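Long-range contacts in PhnB protein (Bacillus cereus, PDB 3OMS), which is of unproven function but belongs to the PhnB-like branch of the glyoxalase superfamily and may act as a 3-demethylubiquinone-9 3-methyltransferase: residues A[14-18]-A[76-80]; A[23-28]-A[126-132]; A[27-32]-A[98-102]; A[36-42]-A[54-60]. All coordinates share one frame; numbering follows the deposited sequence. Where two conformers were deposited one is given.

Helix 21-29 ties most of these contacts together. Interactions 2 and 3 share Phe27 and Tyr28 and lie with centres about 8 Å apart: in interaction 2 the helix meets the turn that leads into strand 131-136, in interaction 3 the end of the same stretch meets helix 92-103. Interaction 2, nearest the middle of the chain, mixes buried hydrogen bonds with aromatic contacts, whereas interaction 3 is buried and almost wholly apolar. Interaction 1 is also buried and aromatic, but lies beside the second subunit and is bridged by water. Interaction 4 is a hairpin at the sheet margin, partly exposed and held by backbone hydrogen bonds.

Interaction 1: A[14-18]-A[76-80]; sequences FLMFE and NFTFT
Phe79 pushes its ring against strand 14-17 and meets three consecutive residues there. Its CZ edge is directed at the face of Phe17, with the ring centroids 5.2 Å apart and the planes at 63°, an edge-to-face pair in which the rim of one ring lies off-centre over the other. On the Leu15 side, Phe79 CE1 comes to 4.1 Å from Leu15 CB, and between the two side chains the ring reaches the strand backbone, Phe79 CZ lying 3.5 Å from Met16 O. A flat, rigid phenylalanine suits this place because a single ring can serve all three neighbours.

Met16, present as selenomethionine, makes the second apolar contact. Its chain runs straight out and then bends at chi3 (65°), which brings the terminal methyl to the rim of Phe77: Met16 CE is 3.4 Å from Phe77 CE1, near the plane of the ring. The flexible chain, in which selenium is a label in place of the natural sulfur, fits itself to an aromatic edge supplied by a loop without regular structure. Phe77 in turn stacks on His75 and packs on Pro81 of the second subunit, into which Leu15 continues the sheet.

Water takes over beyond the rings. One molecule donates to Met16 O at 2.7 Å and also pairs with Thr78 OG1; another donates to Phe77 O and, at a longer 3.3 Å, to Glu18 OE2, whose carboxylate is held more directly by the backbone of His75. Between 14-18 and 76-80, then, aromatic and aliphatic packing makes the direct contact, and the polar groups meet through water.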
# COMPACT_ATOMS: atom_id res chain seq x y z
N PHE A 14 5.45 -0.04 -0.78
CA PHE A 14 6.46 0.27 -1.78
C PHE A 14 5.76 1.04 -2.91
O PHE A 14 4.79 0.53 -3.56
CB PHE A 14 7.05 -1.02 -2.32
CG PHE A 14 8.24 -0.87 -3.26
CD1 PHE A 14 9.50 -1.36 -2.87
CD2 PHE A 14 8.09 -0.39 -4.56
CE1 PHE A 14 10.58 -1.29 -3.72
CE2 PHE A 14 9.17 -0.34 -5.42
CZ PHE A 14 10.43 -0.82 -4.97
N LEU A 15 6.21 2.27 -3.12
CA LEU A 15 5.60 3.16 -4.09
C LEU A 15 6.50 3.34 -5.32
O LEU A 15 7.68 3.71 -5.21
CB LEU A 15 5.26 4.50 -3.42
CG LEU A 15 4.09 4.58 -2.42
CD1 LEU A 15 4.28 3.77 -1.11
CD2 LEU A 15 3.83 6.06 -2.09
N MSE A 16 5.93 3.09 -6.52
CA MSE A 16 6.63 3.27 -7.74
C MSE A 16 6.10 4.50 -8.50
O MSE A 16 4.96 4.50 -9.00
CB MSE A 16 6.50 2.01 -8.59
CG MSE A 16 7.25 2.07 -9.90
SE MSE A 16 7.30 0.33 -10.80
CE MSE A 16 5.43 0.21 -11.12
N PHE A 17 6.98 5.50 -8.59
CA PHE A 17 6.78 6.76 -9.27
C PHE A 17 7.46 6.71 -10.63
O PHE A 17 8.16 5.73 -10.95
CB PHE A 17 7.34 7.93 -8.41
CG PHE A 17 6.65 8.14 -7.11
CD1 PHE A 17 5.55 8.97 -7.02
CD2 PHE A 17 7.12 7.54 -5.94
CE1 PHE A 17 4.91 9.17 -5.77
CE2 PHE A 17 6.50 7.71 -4.74
CZ PHE A 17 5.36 8.56 -4.64
N GLU A 18 7.24 7.73 -11.47
CA GLU A 18 7.98 7.85 -12.75
C GLU A 18 8.71 9.20 -12.87
O GLU A 18 8.65 9.87 -13.91
CB GLU A 18 7.04 7.62 -13.97
CG GLU A 18 6.49 6.17 -13.98
CD GLU A 18 5.60 5.83 -15.16
OE1 GLU A 18 5.29 6.72 -15.99
OE2 GLU A 18 5.25 4.63 -15.24
N ASN A 76 1.78 1.54 -18.23
CA ASN A 76 0.44 1.98 -18.61
C ASN A 76 -0.53 2.11 -17.42
O ASN A 76 -1.71 2.38 -17.59
CB ASN A 76 -0.13 1.10 -19.77
CG ASN A 76 -0.56 -0.32 -19.31
OD1 ASN A 76 -0.61 -0.64 -18.10
ND2 ASN A 76 -0.93 -1.14 -20.29
N PHE A 77 -0.01 2.02 -16.19
CA PHE A 77 -0.82 2.17 -14.98
C PHE A 77 -0.15 3.15 -14.05
O PHE A 77 1.05 3.48 -14.21
CB PHE A 77 -0.94 0.80 -14.27
CG PHE A 77 0.39 0.17 -13.95
CD1 PHE A 77 1.12 0.56 -12.84
CD2 PHE A 77 0.91 -0.81 -14.76
CE1 PHE A 77 2.36 -0.02 -12.59
CE2 PHE A 77 2.14 -1.41 -14.49
CZ PHE A 77 2.86 -1.01 -13.42
N THR A 78 -0.88 3.57 -13.02
CA THR A 78 -0.28 4.30 -11.91
C THR A 78 -1.07 3.96 -10.66
O THR A 78 -1.76 2.93 -10.63
CB THR A 78 -0.22 5.86 -12.18
OG1 THR A 78 0.48 6.54 -11.12
CG2 THR A 78 -1.64 6.43 -12.37
N PHE A 79 -0.99 4.79 -9.64
CA PHE A 79 -1.68 4.55 -8.39
C PHE A 79 -3.15 4.58 -8.61
O PHE A 79 -3.64 5.33 -9.48
CB PHE A 79 -1.31 5.58 -7.33
CG PHE A 79 0.16 5.69 -7.09
CD1 PHE A 79 0.81 4.74 -6.29
CD2 PHE A 79 0.90 6.77 -7.60
CE1 PHE A 79 2.17 4.85 -6.07
CE2 PHE A 79 2.27 6.88 -7.38
CZ PHE A 79 2.90 5.93 -6.62
N THR A 80 -3.88 3.73 -7.87
CA THR A 80 -5.33 3.78 -7.85
C THR A 80 -5.81 3.81 -6.38
O THR A 80 -5.01 3.54 -5.47
CB THR A 80 -6.00 2.62 -8.57
OG1 THR A 80 -5.88 1.40 -7.80
CG2 THR A 80 -5.46 2.40 -10.01
O HOH W 1 3.19 5.68 -10.74
O HOH W 2 3.27 3.81 -12.74

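Interaction 2: A[23-28]-A[126-132]; sequences EAMNFY and DKYGVSW
Tyr28 has its CG anti to the carbonyl carbon (chi1 -63°), which lays the ring back along the helix, one face over Ala24 O, with the hydroxyl reaching Asp126; Asp126 holds its carboxylate between its own backbone N and carbonyl carbon (chi1 70°), folded back over the turn. The phenol donates to the syn lone pair of the acid, Tyr28 OH to Asp126 OD2 being 2.6 Å, with ring and carboxylate planes only 19° apart. The same oxygen takes a second bond from above the carboxylate plane, Trp132 NE1 to Asp126 OD2 at 2.9 Å. Asp126 OD1 meanwhile accepts from the backbone N atoms of Tyr128 and Val130, which reach it from opposite faces.

The bond from Tyr128 N closes an Asx turn within the type I beta turn 126-129, where Gly129 adopts a positive phi. This turn leads into strand 131-136 of one sheet, while the helix packs against strands of the other, so the contact lies between the two βαβββ modules characteristic of the glyoxalase fold. A buried aspartate with four donors suits such a junction, since they would probably stabilise its negative charge.

Around this polar centre the rings interlock. The Trp132 edge points at the Tyr28 face. Ala24, small enough to admit a ring close to the helix, sets CB 3.9 Å from the centroid of the Tyr128 ring, and Tyr128 OH donates to the anti lone pair of Glu23 OE2 at 2.5 Å. Lys127 curls its chain until NZ stands over the face of Phe27, 3.6 Å from the ring centroid, a cation-pi contact.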
# COMPACT_ATOMS: atom_id res chain seq x y z
N GLU A 23 10.74 14.18 -4.77
CA GLU A 23 9.85 15.26 -4.38
C GLU A 23 8.72 14.74 -3.47
O GLU A 23 8.36 15.38 -2.48
CB GLU A 23 9.25 15.90 -5.64
CG GLU A 23 8.38 17.14 -5.41
CD GLU A 23 7.62 17.48 -6.71
OE1 GLU A 23 8.29 17.83 -7.69
OE2 GLU A 23 6.41 17.33 -6.77
N ALA A 24 8.18 13.58 -3.81
CA ALA A 24 7.05 13.01 -3.08
C ALA A 24 7.45 12.65 -1.68
O ALA A 24 6.76 13.02 -0.70
CB ALA A 24 6.51 11.75 -3.83
N MSE A 25 8.62 12.01 -1.56
CA MSE A 25 9.15 11.66 -0.26
C MSE A 25 9.43 12.86 0.62
O MSE A 25 9.10 12.88 1.81
CB MSE A 25 10.46 10.88 -0.47
CG MSE A 25 11.02 10.23 0.68
SE MSE A 25 12.30 8.84 -0.04
CE MSE A 25 13.45 10.07 -1.08
N ASN A 26 10.05 13.88 0.05
CA ASN A 26 10.27 15.12 0.79
C ASN A 26 8.95 15.72 1.28
O ASN A 26 8.85 16.20 2.42
CB ASN A 26 11.13 16.10 -0.03
CG ASN A 26 12.64 15.75 0.05
OD1 ASN A 26 13.25 15.94 1.07
ND2 ASN A 26 13.19 15.23 -0.99
N PHE A 27 7.92 15.64 0.45
CA PHE A 27 6.58 16.13 0.81
C PHE A 27 6.00 15.31 1.93
O PHE A 27 5.60 15.87 2.96
CB PHE A 27 5.67 16.10 -0.42
CG PHE A 27 4.25 16.51 -0.15
CD1 PHE A 27 3.95 17.72 0.46
CD2 PHE A 27 3.20 15.71 -0.58
CE1 PHE A 27 2.62 18.13 0.65
CE2 PHE A 27 1.89 16.09 -0.40
CZ PHE A 27 1.59 17.28 0.22
N TYR A 28 6.01 13.98 1.79
CA TYR A 28 5.35 13.11 2.79
C TYR A 28 6.02 13.19 4.15
O TYR A 28 5.35 13.26 5.18
CB TYR A 28 5.34 11.66 2.33
CG TYR A 28 4.55 11.41 1.06
CD1 TYR A 28 3.47 12.25 0.67
CD2 TYR A 28 4.85 10.34 0.25
CE1 TYR A 28 2.78 11.98 -0.49
CE2 TYR A 28 4.21 10.09 -0.89
CZ TYR A 28 3.15 10.90 -1.27
OH TYR A 28 2.51 10.55 -2.42
N ASP A 126 -3.60 12.39 -3.72
CA ASP A 126 -2.72 13.55 -3.70
C ASP A 126 -2.25 13.91 -5.13
O ASP A 126 -2.65 13.28 -6.13
CB ASP A 126 -1.58 13.33 -2.69
CG ASP A 126 -0.60 12.26 -3.14
OD1 ASP A 126 -0.62 11.95 -4.36
OD2 ASP A 126 0.20 11.81 -2.27
N LYS A 127 -1.45 14.95 -5.23
CA LYS A 127 -0.99 15.45 -6.52
C LYS A 127 -0.22 14.40 -7.32
O LYS A 127 0.01 14.57 -8.51
CB LYS A 127 -0.14 16.71 -6.36
CG LYS A 127 1.23 16.54 -5.69
CD LYS A 127 2.00 17.85 -5.60
CE LYS A 127 1.48 18.79 -4.49
NZ LYS A 127 1.65 18.40 -3.04
N TYR A 128 0.29 13.37 -6.64
CA TYR A 128 1.02 12.30 -7.31
C TYR A 128 0.12 11.15 -7.71
O TYR A 128 0.59 10.20 -8.34
CB TYR A 128 2.19 11.81 -6.41
CG TYR A 128 3.09 12.94 -5.95
CD1 TYR A 128 3.96 13.55 -6.83
CD2 TYR A 128 3.01 13.44 -4.65
CE1 TYR A 128 4.75 14.62 -6.44
CE2 TYR A 128 3.78 14.47 -4.27
CZ TYR A 128 4.65 15.07 -5.16
OH TYR A 128 5.42 16.14 -4.76
N GLY A 129 -1.14 11.18 -7.28
CA GLY A 129 -2.08 10.13 -7.53
C GLY A 129 -2.21 9.09 -6.41
O GLY A 129 -3.06 8.19 -6.51
N VAL A 130 -1.43 9.25 -5.35
CA VAL A 130 -1.46 8.33 -4.21
C VAL A 130 -2.70 8.58 -3.35
O VAL A 130 -3.03 9.75 -3.07
CB VAL A 130 -0.21 8.46 -3.32
CG1 VAL A 130 -0.36 7.57 -2.01
CG2 VAL A 130 1.02 8.05 -4.12
N SER A 131 -3.43 7.51 -3.03
CA SER A 131 -4.73 7.65 -2.33
C SER A 131 -4.54 7.58 -0.80
O SER A 131 -3.93 6.60 -0.25
CB SER A 131 -5.67 6.57 -2.77
OG SER A 131 -7.03 6.87 -2.50
N TRP A 132 -5.10 8.59 -0.14
CA TRP A 132 -5.02 8.74 1.31
C TRP A 132 -6.41 8.88 1.94
O TRP A 132 -7.29 9.64 1.44
CB TRP A 132 -4.26 10.00 1.64
CG TRP A 132 -2.83 10.07 1.23
CD1 TRP A 132 -2.35 10.46 0.03
CD2 TRP A 132 -1.68 9.80 2.06
NE1 TRP A 132 -0.99 10.47 0.04
CE2 TRP A 132 -0.54 10.05 1.27
CE3 TRP A 132 -1.51 9.39 3.38
CZ2 TRP A 132 0.77 9.91 1.76
CZ3 TRP A 132 -0.21 9.21 3.85
CH2 TRP A 132 0.91 9.49 3.05

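Interaction 3: A[27-32]-A[98-102]; sequences FYTSLF and VFHKL
Segment 27-32 runs from the last turn of helix 21-29 into the following loop and passes segment 98-102 of helix 92-103 most closely where the CA atoms of Leu31 and Val98 are 6.2 Å apart. Leu31 sends its two methyls to different partners: CD1 touches Leu102 CD2 at 3.5 Å, while CD2 lies along the aliphatic part of Lys101, 3.6 Å from its CD. The extended lysine and the leucine slide past each other in opposite directions, so the lysine serves as a hydrocarbon neighbour while its amino group runs on toward the protein surface. There a water that donates to Ser30 OG is also held, weakly, by Lys101 NZ.

Leu102 CD2 additionally meets Phe27 CE2 at 3.9 Å; the edge of this ring faces the carbonyl of Lys101, and Phe27 CZ is 3.5 Å from Lys101 O. Val98, branched at CB, sets CG1 beside Phe32 CE1 at 4.0 Å, roughly perpendicular to it. Leu102 and Phe32 both rest on Trp132 of strand 131-136. The end of helix 21-29, with the chain that follows, thus packs on helix 92-103, consistent with the paired βαβββ modules of the glyoxalase fold.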
# COMPACT_ATOMS: atom_id res chain seq x y z
N PHE A 27 7.92 15.64 0.45
CA PHE A 27 6.58 16.13 0.81
C PHE A 27 6.00 15.31 1.93
O PHE A 27 5.60 15.87 2.96
CB PHE A 27 5.67 16.10 -0.42
CG PHE A 27 4.25 16.51 -0.15
CD1 PHE A 27 3.95 17.72 0.46
CD2 PHE A 27 3.20 15.71 -0.58
CE1 PHE A 27 2.62 18.13 0.65
CE2 PHE A 27 1.89 16.09 -0.40
CZ PHE A 27 1.59 17.28 0.22
N TYR A 28 6.01 13.98 1.79
CA TYR A 28 5.35 13.11 2.79
C TYR A 28 6.02 13.19 4.15
O TYR A 28 5.35 13.26 5.18
CB TYR A 28 5.34 11.66 2.33
CG TYR A 28 4.55 11.41 1.06
CD1 TYR A 28 3.47 12.25 0.67
CD2 TYR A 28 4.85 10.34 0.25
CE1 TYR A 28 2.78 11.98 -0.49
CE2 TYR A 28 4.21 10.09 -0.89
CZ TYR A 28 3.15 10.90 -1.27
OH TYR A 28 2.51 10.55 -2.42
N THR A 29 7.34 13.21 4.17
CA THR A 29 8.03 13.23 5.43
C THR A 29 7.84 14.57 6.16
O THR A 29 8.10 14.66 7.35
CB THR A 29 9.53 12.93 5.31
OG1 THR A 29 10.11 13.84 4.40
CG2 THR A 29 9.79 11.51 4.82
N SER A 30 7.36 15.61 5.48
CA SER A 30 7.03 16.88 6.14
C SER A 30 5.67 16.92 6.86
O SER A 30 5.37 17.88 7.61
CB SER A 30 7.08 18.02 5.12
OG SER A 30 5.87 18.10 4.35
N LEU A 31 4.84 15.90 6.67
CA LEU A 31 3.44 15.93 7.08
C LEU A 31 3.20 15.30 8.42
O LEU A 31 2.17 15.54 9.04
CB LEU A 31 2.58 15.17 6.06
CG LEU A 31 2.57 15.71 4.64
CD1 LEU A 31 1.66 14.82 3.79
CD2 LEU A 31 2.11 17.15 4.61
N PHE A 32 4.13 14.45 8.87
CA PHE A 32 3.94 13.69 10.09
C PHE A 32 5.17 13.79 10.97
O PHE A 32 6.30 13.96 10.49
CB PHE A 32 3.69 12.19 9.76
CG PHE A 32 2.56 11.96 8.80
CD1 PHE A 32 1.24 12.08 9.21
CD2 PHE A 32 2.81 11.62 7.47
CE1 PHE A 32 0.20 11.89 8.31
CE2 PHE A 32 1.77 11.45 6.57
CZ PHE A 32 0.48 11.57 6.98
N VAL A 98 -3.12 18.13 7.69
CA VAL A 98 -2.60 17.14 6.77
C VAL A 98 -3.52 16.98 5.55
O VAL A 98 -3.05 16.86 4.42
CB VAL A 98 -2.42 15.76 7.44
CG1 VAL A 98 -1.82 14.80 6.48
CG2 VAL A 98 -1.56 15.84 8.69
N PHE A 99 -4.82 16.94 5.78
CA PHE A 99 -5.75 16.82 4.66
C PHE A 99 -5.55 17.95 3.62
O PHE A 99 -5.43 17.69 2.43
CB PHE A 99 -7.20 16.79 5.15
CG PHE A 99 -8.19 16.40 4.09
CD1 PHE A 99 -8.47 15.06 3.84
CD2 PHE A 99 -8.86 17.37 3.34
CE1 PHE A 99 -9.39 14.70 2.87
CE2 PHE A 99 -9.76 17.00 2.34
CZ PHE A 99 -10.03 15.70 2.12
N HIS A 100 -5.52 19.19 4.11
CA HIS A 100 -5.40 20.40 3.28
C HIS A 100 -4.10 20.37 2.49
O HIS A 100 -4.07 20.71 1.33
CB HIS A 100 -5.48 21.64 4.17
CG HIS A 100 -5.15 22.94 3.51
ND1 HIS A 100 -5.94 23.52 2.54
CD2 HIS A 100 -4.12 23.79 3.71
CE1 HIS A 100 -5.41 24.67 2.18
NE2 HIS A 100 -4.31 24.86 2.88
N LYS A 101 -3.03 19.91 3.14
CA LYS A 101 -1.76 19.82 2.45
C LYS A 101 -1.83 18.77 1.33
O LYS A 101 -1.38 19.04 0.21
CB LYS A 101 -0.62 19.53 3.44
CG LYS A 101 -0.22 20.79 4.28
CD LYS A 101 0.90 20.45 5.23
CE LYS A 101 1.53 21.61 6.04
NZ LYS A 101 2.53 20.87 6.99
N LEU A 102 -2.34 17.58 1.65
CA LEU A 102 -2.43 16.47 0.67
C LEU A 102 -3.41 16.77 -0.48
O LEU A 102 -3.23 16.27 -1.60
CB LEU A 102 -2.86 15.18 1.40
CG LEU A 102 -1.85 14.46 2.28
CD1 LEU A 102 -2.59 13.39 3.14
CD2 LEU A 102 -0.75 13.82 1.42
O HOH W 3 4.42 20.23 4.45

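Interaction 4: A[36-42]-A[54-60]; sequences EIVSISR and VIHATFT
Ile40 packs against Ala57 and Val54 on the face of the hairpin that helix 21-29 covers. Its CB lies 4.1 Å from Ala57 CB, and CG1, anti to the backbone N (chi1 176°), carries CD1 across Val54 CG2 at 3.9 Å, the two side chains crossing at about a right angle. The small Ala57 leaves room for the branched isoleucine beside it. Arg42 extends over Ile40 and forms a salt bridge with Glu22 of the helix.

On the other face Thr58 lies beside Ser39, small hydroxyl residues that suit a partly exposed surface. Ser41 is placed over a face of the His56 ring there, but both residues have two conformers and their fit in this one is too tight, so the stacking is doubtful.

The strands run antiparallel, with 175° between their axes, and two classic beta bulges shift their register: Val38 and Ser39 both donate to Thr58 O, while Ile55 and His56 both face Ser41. At the open end Thr60 OG1 accepts from Glu36 N at 3.0 Å. Backbone hydrogen bonds thus hold the hairpin, leaving its side chains to form a mainly apolar face under helix 21-29, closed at its margin by the Arg42-Glu22 salt bridge, and a face of hydroxyls.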
# COMPACT_ATOMS: atom_id res chain seq x y z
N GLU A 36 11.39 10.71 8.31
CA GLU A 36 12.58 11.20 7.62
C GLU A 36 13.03 10.30 6.50
O GLU A 36 12.70 9.10 6.46
CB GLU A 36 13.73 11.37 8.62
CG GLU A 36 13.79 10.31 9.61
CD GLU A 36 14.57 10.70 10.87
OE1 GLU A 36 14.70 11.89 11.23
OE2 GLU A 36 15.05 9.79 11.54
N ILE A 37 13.79 10.87 5.60
CA ILE A 37 14.47 10.08 4.61
C ILE A 37 15.60 9.33 5.29
O ILE A 37 16.31 9.89 6.09
CB ILE A 37 14.96 10.92 3.42
CG1 ILE A 37 13.71 11.52 2.69
CG2 ILE A 37 15.72 10.03 2.45
CD1 ILE A 37 14.03 12.55 1.69
N VAL A 38 15.64 8.02 5.05
CA VAL A 38 16.66 7.12 5.61
C VAL A 38 17.84 6.94 4.65
O VAL A 38 19.02 7.09 5.04
CB VAL A 38 16.06 5.71 6.02
CG1 VAL A 38 17.18 4.75 6.43
CG2 VAL A 38 15.07 5.89 7.20
N SER A 39 17.52 6.58 3.41
CA SER A 39 18.53 6.29 2.38
C SER A 39 17.98 6.65 1.02
O SER A 39 16.76 6.54 0.78
CB SER A 39 18.95 4.82 2.39
OG SER A 39 17.87 3.94 2.16
N ILE A 40 18.86 7.07 0.12
CA ILE A 40 18.40 7.41 -1.25
C ILE A 40 19.56 7.21 -2.20
O ILE A 40 20.68 7.69 -1.93
CB ILE A 40 17.86 8.87 -1.33
CG1 ILE A 40 17.48 9.25 -2.79
CG2 ILE A 40 18.91 9.88 -0.77
CD1 ILE A 40 16.60 10.49 -2.91
N SER A 41 19.35 6.45 -3.27
CA SER A 41 20.34 6.38 -4.36
C SER A 41 19.67 6.83 -5.65
O SER A 41 18.48 6.57 -5.87
CB SER A 41 20.92 4.97 -4.51
OG SER A 41 19.87 4.03 -4.51
N ARG A 42 20.44 7.55 -6.47
CA ARG A 42 19.96 8.21 -7.69
C ARG A 42 20.77 7.77 -8.88
O ARG A 42 21.97 7.54 -8.76
CB ARG A 42 20.12 9.71 -7.56
CG ARG A 42 19.42 10.31 -6.36
CD ARG A 42 19.49 11.82 -6.40
NE ARG A 42 18.94 12.41 -5.18
CZ ARG A 42 19.63 12.62 -4.06
NH1 ARG A 42 20.90 12.24 -3.97
NH2 ARG A 42 19.05 13.19 -3.00
N VAL A 54 15.32 8.49 -8.70
CA VAL A 54 15.58 7.54 -7.60
C VAL A 54 15.70 6.09 -8.09
O VAL A 54 14.74 5.50 -8.64
CB VAL A 54 14.52 7.66 -6.52
CG1 VAL A 54 14.65 6.57 -5.40
CG2 VAL A 54 14.55 9.08 -5.90
N ILE A 55 16.86 5.50 -7.86
CA ILE A 55 17.04 4.07 -8.00
C ILE A 55 16.22 3.34 -6.93
O ILE A 55 15.39 2.47 -7.22
CB ILE A 55 18.51 3.64 -7.85
CG1 ILE A 55 19.44 4.36 -8.84
CG2 ILE A 55 18.65 2.13 -8.06
CD1 ILE A 55 20.97 3.99 -8.61
N HIS A 56 16.50 3.69 -5.67
CA HIS A 56 15.76 3.17 -4.54
C HIS A 56 15.90 4.17 -3.41
O HIS A 56 16.96 4.81 -3.29
CB HIS A 56 16.24 1.77 -4.13
CG HIS A 56 17.69 1.69 -3.74
ND1 HIS A 56 18.14 2.05 -2.48
CD2 HIS A 56 18.78 1.26 -4.42
CE1 HIS A 56 19.44 1.87 -2.41
NE2 HIS A 56 19.86 1.39 -3.57
N ALA A 57 14.85 4.31 -2.60
CA ALA A 57 14.89 5.13 -1.39
C ALA A 57 14.01 4.52 -0.32
O ALA A 57 12.95 3.91 -0.62
CB ALA A 57 14.44 6.58 -1.69
N THR A 58 14.44 4.67 0.94
CA THR A 58 13.69 4.24 2.13
C THR A 58 13.46 5.45 2.97
O THR A 58 14.34 6.28 3.15
CB THR A 58 14.45 3.19 2.94
OG1 THR A 58 14.61 2.02 2.14
CG2 THR A 58 13.74 2.85 4.31
N PHE A 59 12.23 5.59 3.48
CA PHE A 59 11.89 6.69 4.37
C PHE A 59 10.93 6.21 5.41
O PHE A 59 10.28 5.17 5.22
CB PHE A 59 11.29 7.87 3.61
CG PHE A 59 10.03 7.56 2.87
CD1 PHE A 59 8.79 8.09 3.29
CD2 PHE A 59 10.07 6.84 1.65
CE1 PHE A 59 7.62 7.86 2.55
CE2 PHE A 59 8.88 6.59 0.94
CZ PHE A 59 7.66 7.11 1.39
N THR A 60 10.80 6.97 6.50
CA THR A 60 9.83 6.61 7.51
C THR A 60 8.68 7.64 7.52
O THR A 60 8.87 8.81 7.20
CB THR A 60 10.45 6.54 8.89
OG1 THR A 60 11.06 7.82 9.19
CG2 THR A 60 11.45 5.40 8.99
O HOH W 4 17.48 3.03 -0.23